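Local coordinates for T-cell surface glycoprotein CD1A1 antigen (Gallus gallus, PDB 3JVG) that probably presents lipid antigens at the cell surface to T cells, as other CD1 glycoproteins of the MHC class I-like family do, at residues Y207-A212 / L239-R244; L228-V233 / L243-L248. All coordinates share one frame; numbering follows the deposited sequence.

Interaction 1. Residues Y207-A212 / L239-R244; sequences YPRPIA and LTYQLR
Aliphatic and aromatic surfaces carry this contact, beginning with Arg209 laid over the ring of Tyr241. Arg209 CG sits 3.8 Å from the centroid of the Tyr241 ring and only 3° off its normal, a CH-pi contact over the middle of the face. With CG anti to the backbone N (chi1 -167°) and the chain extended to NE, the arginine runs across the tyrosine at about a right angle, and its guanidinium stands nearly perpendicular to the ring. The two tyrosines lie side by side, pointing the same way, with Tyr207 CD1 3.7 Å from Tyr241 CE2 at the edge of the Tyr241 ring. Their hydroxyls hydrogen-bond the two carboxylate oxygens of Asp32, tying this end of the immunoglobulin C1-set domain to the MHC-like domain. Tyr207 opens the loop between strands 197-206 and 212-217, and the peptide bond joining it to Pro208 is cis. Across the Tyr207 ring plane from Tyr241, Leu239 CG packs 3.6 Å from Tyr207 CE1, while Leu239 O approaches Tyr207 CD1 obliquely and accepts a hydrogen bond from Arg179, which also makes a cation-pi contact with Tyr207. Purely aliphatic packing closes the far end, where Ile211 CG2 meets Leu243 CD1 at 3.9 Å.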
ATOM      1  N   TYR A 207      -2.989  15.116   0.182  1.00 17.43           N
ATOM      2  CA  TYR A 207      -1.831  14.503  -0.452  1.00 17.61           C
ATOM      3  C   TYR A 207      -0.734  15.550  -0.367  1.00 18.48           C
ATOM      4  O   TYR A 207      -0.997  16.741  -0.614  1.00 19.01           O
ATOM      5  CB  TYR A 207      -2.107  14.149  -1.931  1.00 17.70           C
ATOM      6  CG  TYR A 207      -0.939  13.371  -2.533  1.00 18.77           C
ATOM      7  CD1 TYR A 207      -0.884  11.971  -2.425  1.00 17.71           C
ATOM      8  CD2 TYR A 207       0.134  14.035  -3.136  1.00 19.01           C
ATOM      9  CE1 TYR A 207       0.155  11.272  -2.946  1.00 18.29           C
ATOM     10  CE2 TYR A 207       1.211  13.328  -3.664  1.00 19.65           C
ATOM     11  CZ  TYR A 207       1.201  11.947  -3.570  1.00 19.59           C
ATOM     12  OH  TYR A 207       2.206  11.213  -4.073  1.00 20.11           O
ATOM     13  N   PRO A 208       0.499  15.127  -0.020  1.00 18.96           N
ATOM     14  CA  PRO A 208       1.011  13.763   0.267  1.00 18.84           C
ATOM     15  C   PRO A 208       0.599  13.208   1.647  1.00 18.36           C
ATOM     16  O   PRO A 208       0.020  13.915   2.462  1.00 18.13           O
ATOM     17  CB  PRO A 208       2.544  13.955   0.217  1.00 20.65           C
ATOM     18  CG  PRO A 208       2.747  15.405   0.632  1.00 20.83           C
ATOM     19  CD  PRO A 208       1.560  16.156   0.095  1.00 20.18           C
ATOM     20  N   ARG A 209       0.962  11.958   1.894  1.00 18.48           N
ATOM     21  CA  ARG A 209       0.508  11.174   3.029  1.00 19.04           C
ATOM     22  C   ARG A 209       0.903  11.701   4.446  1.00 18.87           C
ATOM     23  O   ARG A 209       0.092  11.589   5.345  1.00 20.13           O
ATOM     24  CB  ARG A 209       0.955   9.721   2.811  1.00 20.08           C
ATOM     25  CG  ARG A 209       0.299   8.693   3.757  1.00 24.14           C
ATOM     26  CD  ARG A 209       0.848   7.277   3.424  1.00 30.58           C
ATOM     27  NE  ARG A 209      -0.049   6.193   3.821  1.00 35.79           N
ATOM     28  CZ  ARG A 209       0.059   5.532   4.973  1.00 40.53           C
ATOM     29  NH1 ARG A 209       1.035   5.855   5.821  1.00 38.47           N
ATOM     30  NH2 ARG A 209      -0.797   4.542   5.272  1.00 41.21           N
ATOM     31  N   PRO A 210       2.115  12.267   4.652  1.00 19.78           N
ATOM     32  CA  PRO A 210       2.458  12.690   6.047  1.00 20.93           C
ATOM     33  C   PRO A 210       1.534  13.782   6.509  1.00 20.38           C
ATOM     34  O   PRO A 210       1.249  14.685   5.755  1.00 19.51           O
ATOM     35  CB  PRO A 210       3.880  13.248   5.948  1.00 21.93           C
ATOM     36  CG  PRO A 210       4.441  12.681   4.596  1.00 22.70           C
ATOM     37  CD  PRO A 210       3.229  12.462   3.702  1.00 20.78           C
ATOM     38  N   ILE A 211       1.036  13.669   7.736  1.00 21.96           N
ATOM     39  CA  ILE A 211       0.108  14.656   8.278  1.00 22.32           C
ATOM     40  C   ILE A 211       0.212  14.565   9.765  1.00 23.71           C
ATOM     41  O   ILE A 211       0.710  13.567  10.271  1.00 25.63           O
ATOM     42  CB  ILE A 211      -1.383  14.412   7.785  1.00 20.67           C
ATOM     43  CG1 ILE A 211      -2.225  15.674   7.997  1.00 19.15           C
ATOM     44  CG2 ILE A 211      -2.043  13.211   8.471  1.00 21.07           C
ATOM     45  CD1 ILE A 211      -3.576  15.606   7.339  1.00 19.00           C
ATOM     46  N   ALA A 212      -0.223  15.601  10.470  1.00 24.21           N
ATOM     47  CA  ALA A 212      -0.248  15.580  11.929  1.00 25.18           C
ATOM     48  C   ALA A 212      -1.599  16.141  12.356  1.00 25.50           C
ATOM     49  O   ALA A 212      -1.933  17.305  12.097  1.00 26.14           O
ATOM     50  CB  ALA A 212       0.937  16.413  12.526  1.00 25.26           C
ATOM     51  N   LEU A 239      -5.773   8.847  -5.196  1.00 17.55           N
ATOM     52  CA  LEU A 239      -4.483   9.147  -4.564  1.00 17.15           C
ATOM     53  C   LEU A 239      -4.460  10.390  -3.621  1.00 16.93           C
ATOM     54  O   LEU A 239      -3.636  11.332  -3.767  1.00 17.12           O
ATOM     55  CB  LEU A 239      -3.359   9.207  -5.621  1.00 17.66           C
ATOM     56  CG  LEU A 239      -1.913   9.157  -5.039  1.00 17.71           C
ATOM     57  CD1 LEU A 239      -1.631   7.909  -4.204  1.00 20.58           C
ATOM     58  CD2 LEU A 239      -0.894   9.333  -6.149  1.00 18.94           C
ATOM     59  N   THR A 240      -5.380  10.366  -2.656  1.00 16.77           N
ATOM     60  CA  THR A 240      -5.368  11.278  -1.535  1.00 16.64           C
ATOM     61  C   THR A 240      -5.623  10.328  -0.405  1.00 16.50           C
ATOM     62  O   THR A 240      -5.808   9.133  -0.663  1.00 16.63           O
ATOM     63  CB  THR A 240      -6.477  12.344  -1.612  1.00 17.03           C
ATOM     64  OG1 THR A 240      -7.777  11.743  -1.648  1.00 17.39           O
ATOM     65  CG2 THR A 240      -6.287  13.235  -2.839  1.00 17.51           C
ATOM     66  N   TYR A 241      -5.634  10.841   0.821  1.00 16.45           N
ATOM     67  CA  TYR A 241      -5.675  10.039   2.011  1.00 16.54           C
ATOM     68  C   TYR A 241      -6.718  10.579   2.999  1.00 16.80           C
ATOM     69  O   TYR A 241      -7.197  11.734   2.870  1.00 16.91           O
ATOM     70  CB  TYR A 241      -4.299  10.022   2.644  1.00 16.54           C
ATOM     71  CG  TYR A 241      -3.252   9.294   1.779  1.00 16.68           C
ATOM     72  CD1 TYR A 241      -3.169   7.898   1.803  1.00 17.04           C
ATOM     73  CD2 TYR A 241      -2.389  10.001   0.937  1.00 16.74           C
ATOM     74  CE1 TYR A 241      -2.216   7.194   1.049  1.00 17.44           C
ATOM     75  CE2 TYR A 241      -1.418   9.323   0.132  1.00 17.16           C
ATOM     76  CZ  TYR A 241      -1.357   7.909   0.182  1.00 18.53           C
ATOM     77  OH  TYR A 241      -0.441   7.174  -0.570  1.00 18.13           O
ATOM     78  N   GLN A 242      -7.048   9.724   3.991  1.00 17.17           N
ATOM     79  CA  GLN A 242      -8.029  10.022   4.988  1.00 18.10           C
ATOM     80  C   GLN A 242      -7.499   9.539   6.271  1.00 19.22           C
ATOM     81  O   GLN A 242      -6.808   8.509   6.310  1.00 19.93           O
ATOM     82  CB  GLN A 242      -9.324   9.237   4.789  1.00 18.83           C
ATOM     83  CG  GLN A 242     -10.061   9.485   3.533  1.00 22.14           C
ATOM     84  CD  GLN A 242     -11.587   9.239   3.690  1.00 22.25           C
ATOM     85  OE1 GLN A 242     -12.168   9.317   4.796  1.00 22.68           O
ATOM     86  NE2 GLN A 242     -12.219   8.922   2.577  1.00 20.55           N
ATOM     87  N   LEU A 243      -7.883  10.247   7.332  1.00 20.08           N
ATOM     88  CA  LEU A 243      -7.476   9.908   8.699  1.00 22.78           C
ATOM     89  C   LEU A 243      -8.659  10.195   9.616  1.00 23.71           C
ATOM     90  O   LEU A 243      -9.356  11.178   9.391  1.00 24.43           O
ATOM     91  CB  LEU A 243      -6.314  10.809   9.184  1.00 21.69           C
ATOM     92  CG  LEU A 243      -5.100  10.157   9.865  1.00 25.65           C
ATOM     93  CD1 LEU A 243      -4.307  11.106  10.771  1.00 27.34           C
ATOM     94  CD2 LEU A 243      -5.415   8.873  10.623  1.00 24.77           C
ATOM     95  N   ARG A 244      -8.848   9.385  10.667  1.00 24.81           N
ATOM     96  CA  ARG A 244      -9.738   9.773  11.757  1.00 26.96           C
ATOM     97  C   ARG A 244      -9.002   9.725  13.090  1.00 26.44           C
ATOM     98  O   ARG A 244      -8.221   8.823  13.328  1.00 27.11           O
ATOM     99  CB  ARG A 244     -11.010   8.895  11.826  1.00 29.15           C
ATOM    100  CG  ARG A 244     -11.797   8.787  10.490  1.00 32.58           C
ATOM    101  CD  ARG A 244     -13.256   8.352  10.637  1.00 38.07           C
ATOM    102  NE  ARG A 244     -13.450   6.938  10.977  1.00 43.04           N
ATOM    103  CZ  ARG A 244     -13.331   5.913  10.122  1.00 43.12           C
ATOM    104  NH1 ARG A 244     -12.978   6.136   8.851  1.00 39.96           N
ATOM    105  NH2 ARG A 244     -13.543   4.657  10.552  1.00 41.73           N
TER

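Interaction 2. Residues L228-V233 / L243-L248; sequences LSTGTV and LRSTLL
Ser245 OG stands anti to its backbone N (chi1 168°), which brings the hydroxyl within 3.5 Å of Ser229 O for a weak hydrogen bond, while a different rotation at Thr246, with OG1 between the backbone N and the carbonyl carbon (chi1 70°), sets that oxygen against Ser229 CB. These residues belong to an antiparallel beta hairpin of the immunoglobulin C1-set domain, in which strand 228-235 is the outermost partner of strand 241-249 in a four-stranded sheet. Ser229 and Thr246 form the hydrogen-bonded pair: Thr246 N donates to Ser229 O at 2.8 Å in a nearly straight bond, and Ser229 N returns a more bent one to Thr246 O. Leu228 with Leu247 and Thr230 with Ser245 are the flanking non-hydrogen-bonded pairs. Their side chains share the face turned toward strand 212-217 of the second sheet, where Leu247 packs on Trp215 and Ser245 OG has a weak hydrogen bond with Trp215 NE1; on this side Leu228 CB meets Leu247 CD1 at 4.2 Å.

Beyond Thr230 one further backbone bond, Gly231 N to Arg244 O, continues the pairing at 2.9 Å. Val233 CG2 then packs 4.0 Å from Leu243 CG, and Leu243 CD2 touches the carbonyl oxygens of Gly231 and Thr232, 3.4 Å from Thr232 O. There a water bridges the backbones, donating to Thr232 O at 2.7 Å and accepting from Arg244 N.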
ATOM      1  N   LEU A 228      -7.112   9.173  23.924  1.00 37.88           N
ATOM      2  CA  LEU A 228      -6.840   9.732  22.585  1.00 36.51           C
ATOM      3  C   LEU A 228      -6.386   8.621  21.634  1.00 36.53           C
ATOM      4  O   LEU A 228      -5.282   8.112  21.764  1.00 36.68           O
ATOM      5  CB  LEU A 228      -5.725  10.807  22.651  1.00 34.57           C
ATOM      6  CG  LEU A 228      -5.490  11.851  21.530  1.00 34.15           C
ATOM      7  CD1 LEU A 228      -4.443  12.884  21.955  1.00 31.00           C
ATOM      8  CD2 LEU A 228      -5.085  11.236  20.191  1.00 31.30           C
ATOM      9  N   SER A 229      -7.204   8.293  20.650  1.00 37.63           N
ATOM     10  CA  SER A 229      -6.777   7.393  19.578  1.00 40.08           C
ATOM     11  C   SER A 229      -6.491   8.176  18.309  1.00 39.81           C
ATOM     12  O   SER A 229      -7.364   8.862  17.791  1.00 40.50           O
ATOM     13  CB  SER A 229      -7.854   6.352  19.317  1.00 40.91           C
ATOM     14  OG  SER A 229      -8.237   5.768  20.582  1.00 45.49           O
ATOM     15  N   THR A 230      -5.275   8.133  17.793  1.00 40.46           N
ATOM     16  CA  THR A 230      -5.224   8.490  16.403  1.00 40.42           C
ATOM     17  C   THR A 230      -5.210   7.254  15.524  1.00 40.87           C
ATOM     18  O   THR A 230      -4.525   6.255  15.810  1.00 43.16           O
ATOM     19  CB  THR A 230      -4.167   9.444  16.006  1.00 40.44           C
ATOM     20  OG1 THR A 230      -4.248   9.540  14.554  1.00 40.23           O
ATOM     21  CG2 THR A 230      -2.795   8.944  16.497  1.00 40.33           C
ATOM     22  N   GLY A 231      -6.041   7.294  14.496  1.00 39.71           N
ATOM     23  CA  GLY A 231      -6.326   6.090  13.732  1.00 38.76           C
ATOM     24  C   GLY A 231      -5.187   5.863  12.783  1.00 36.97           C
ATOM     25  O   GLY A 231      -4.129   6.443  12.937  1.00 37.09           O
ATOM     26  N   THR A 232      -5.405   5.002  11.807  1.00 36.05           N
ATOM     27  CA  THR A 232      -4.418   4.749  10.801  1.00 34.87           C
ATOM     28  C   THR A 232      -4.849   5.485   9.507  1.00 30.40           C
ATOM     29  O   THR A 232      -6.034   5.751   9.320  1.00 29.35           O
ATOM     30  CB  THR A 232      -4.215   3.220  10.605  1.00 37.37           C
ATOM     31  OG1 THR A 232      -5.393   2.658  10.013  1.00 42.63           O
ATOM     32  CG2 THR A 232      -3.985   2.549  11.957  1.00 41.16           C
ATOM     33  N   VAL A 233      -3.888   5.866   8.674  1.00 25.84           N
ATOM     34  CA  VAL A 233      -4.178   6.588   7.431  1.00 22.96           C
ATOM     35  C   VAL A 233      -4.766   5.624   6.396  1.00 20.95           C
ATOM     36  O   VAL A 233      -4.249   4.519   6.225  1.00 20.06           O
ATOM     37  CB  VAL A 233      -2.878   7.204   6.865  1.00 22.87           C
ATOM     38  CG1 VAL A 233      -3.082   7.864   5.498  1.00 20.60           C
ATOM     39  CG2 VAL A 233      -2.282   8.195   7.907  1.00 23.10           C
ATOM     40  N   LEU A 243      -7.883  10.247   7.332  1.00 20.08           N
ATOM     41  CA  LEU A 243      -7.476   9.908   8.699  1.00 22.78           C
ATOM     42  C   LEU A 243      -8.659  10.195   9.616  1.00 23.71           C
ATOM     43  O   LEU A 243      -9.356  11.178   9.391  1.00 24.43           O
ATOM     44  CB  LEU A 243      -6.314  10.809   9.184  1.00 21.69           C
ATOM     45  CG  LEU A 243      -5.100  10.157   9.865  1.00 25.65           C
ATOM     46  CD1 LEU A 243      -4.307  11.106  10.771  1.00 27.34           C
ATOM     47  CD2 LEU A 243      -5.415   8.873  10.623  1.00 24.77           C
ATOM     48  N   ARG A 244      -8.848   9.385  10.667  1.00 24.81           N
ATOM     49  CA  ARG A 244      -9.738   9.773  11.757  1.00 26.96           C
ATOM     50  C   ARG A 244      -9.002   9.725  13.090  1.00 26.44           C
ATOM     51  O   ARG A 244      -8.221   8.823  13.328  1.00 27.11           O
ATOM     52  CB  ARG A 244     -11.010   8.895  11.826  1.00 29.15           C
ATOM     53  CG  ARG A 244     -11.797   8.787  10.490  1.00 32.58           C
ATOM     54  CD  ARG A 244     -13.256   8.352  10.637  1.00 38.07           C
ATOM     55  NE  ARG A 244     -13.450   6.938  10.977  1.00 43.04           N
ATOM     56  CZ  ARG A 244     -13.331   5.913  10.122  1.00 43.12           C
ATOM     57  NH1 ARG A 244     -12.978   6.136   8.851  1.00 39.96           N
ATOM     58  NH2 ARG A 244     -13.543   4.657  10.552  1.00 41.73           N
ATOM     59  N   SER A 245      -9.254  10.702  13.943  1.00 26.10           N
ATOM     60  CA  SER A 245      -8.655  10.751  15.273  1.00 26.56           C
ATOM     61  C   SER A 245      -9.784  11.013  16.247  1.00 27.71           C
ATOM     62  O   SER A 245     -10.704  11.789  15.935  1.00 27.41           O
ATOM     63  CB  SER A 245      -7.598  11.898  15.331  1.00 26.42           C
ATOM     64  OG  SER A 245      -7.174  12.165  16.666  1.00 26.45           O
ATOM     65  N   THR A 246      -9.729  10.380  17.424  1.00 28.78           N
ATOM     66  CA  THR A 246     -10.776  10.534  18.394  1.00 30.31           C
ATOM     67  C   THR A 246     -10.258  10.840  19.800  1.00 32.29           C
ATOM     68  O   THR A 246      -9.105  10.487  20.148  1.00 32.09           O
ATOM     69  CB  THR A 246     -11.747   9.312  18.460  1.00 31.95           C
ATOM     70  OG1 THR A 246     -11.082   8.174  19.032  1.00 34.13           O
ATOM     71  CG2 THR A 246     -12.309   8.967  17.105  1.00 29.90           C
ATOM     72  N   LEU A 247     -11.149  11.460  20.592  1.00 32.76           N
ATOM     73  CA  LEU A 247     -10.881  11.911  21.941  1.00 34.08           C
ATOM     74  C   LEU A 247     -12.108  11.724  22.794  1.00 36.83           C
ATOM     75  O   LEU A 247     -13.159  12.320  22.559  1.00 36.39           O
ATOM     76  CB  LEU A 247     -10.482  13.390  21.979  1.00 32.52           C
ATOM     77  CG  LEU A 247     -10.062  13.886  23.357  1.00 32.25           C
ATOM     78  CD1 LEU A 247      -8.991  13.029  23.998  1.00 31.79           C
ATOM     79  CD2 LEU A 247      -9.637  15.353  23.290  1.00 31.54           C
ATOM     80  N   LEU A 248     -11.949  10.864  23.786  1.00 40.27           N
ATOM     81  CA  LEU A 248     -12.974  10.620  24.782  1.00 44.62           C
ATOM     82  C   LEU A 248     -12.908  11.801  25.764  1.00 46.16           C
ATOM     83  O   LEU A 248     -11.850  12.103  26.329  1.00 46.06           O
ATOM     84  CB  LEU A 248     -12.693   9.282  25.453  1.00 46.44           C
ATOM     85  CG  LEU A 248     -13.803   8.402  26.046  1.00 50.16           C
ATOM     86  CD1 LEU A 248     -14.975   8.177  25.082  1.00 49.80           C
ATOM     87  CD2 LEU A 248     -13.178   7.071  26.471  1.00 51.04           C
TER
HETATM   88  O   HOH W   1      -8.319   6.504  10.579  1.00  4.77           O

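In the fold
Strand 241-249 takes part in both contacts, and Leu243 and Arg244 belong to each. Interaction 1 joins the start of that strand to a loop beside the MHC-like domain, mainly through side-chain packing, with no hydrogen bond between the two segments; four of its eight touching residues are buried. Interaction 2 continues along the strand to its neighbour at the sheet edge, where backbone hydrogen bonds dominate and more of the residues are exposed. Their centres lie about 13 Å apart, yet the contacts touch at Val233, whose CG1 packs 3.7 Å from Tyr241 CD1. Leu243 serves both contacts, whereas Arg244 makes a cation-pi contact with an aromatic side chain of the other protein chain.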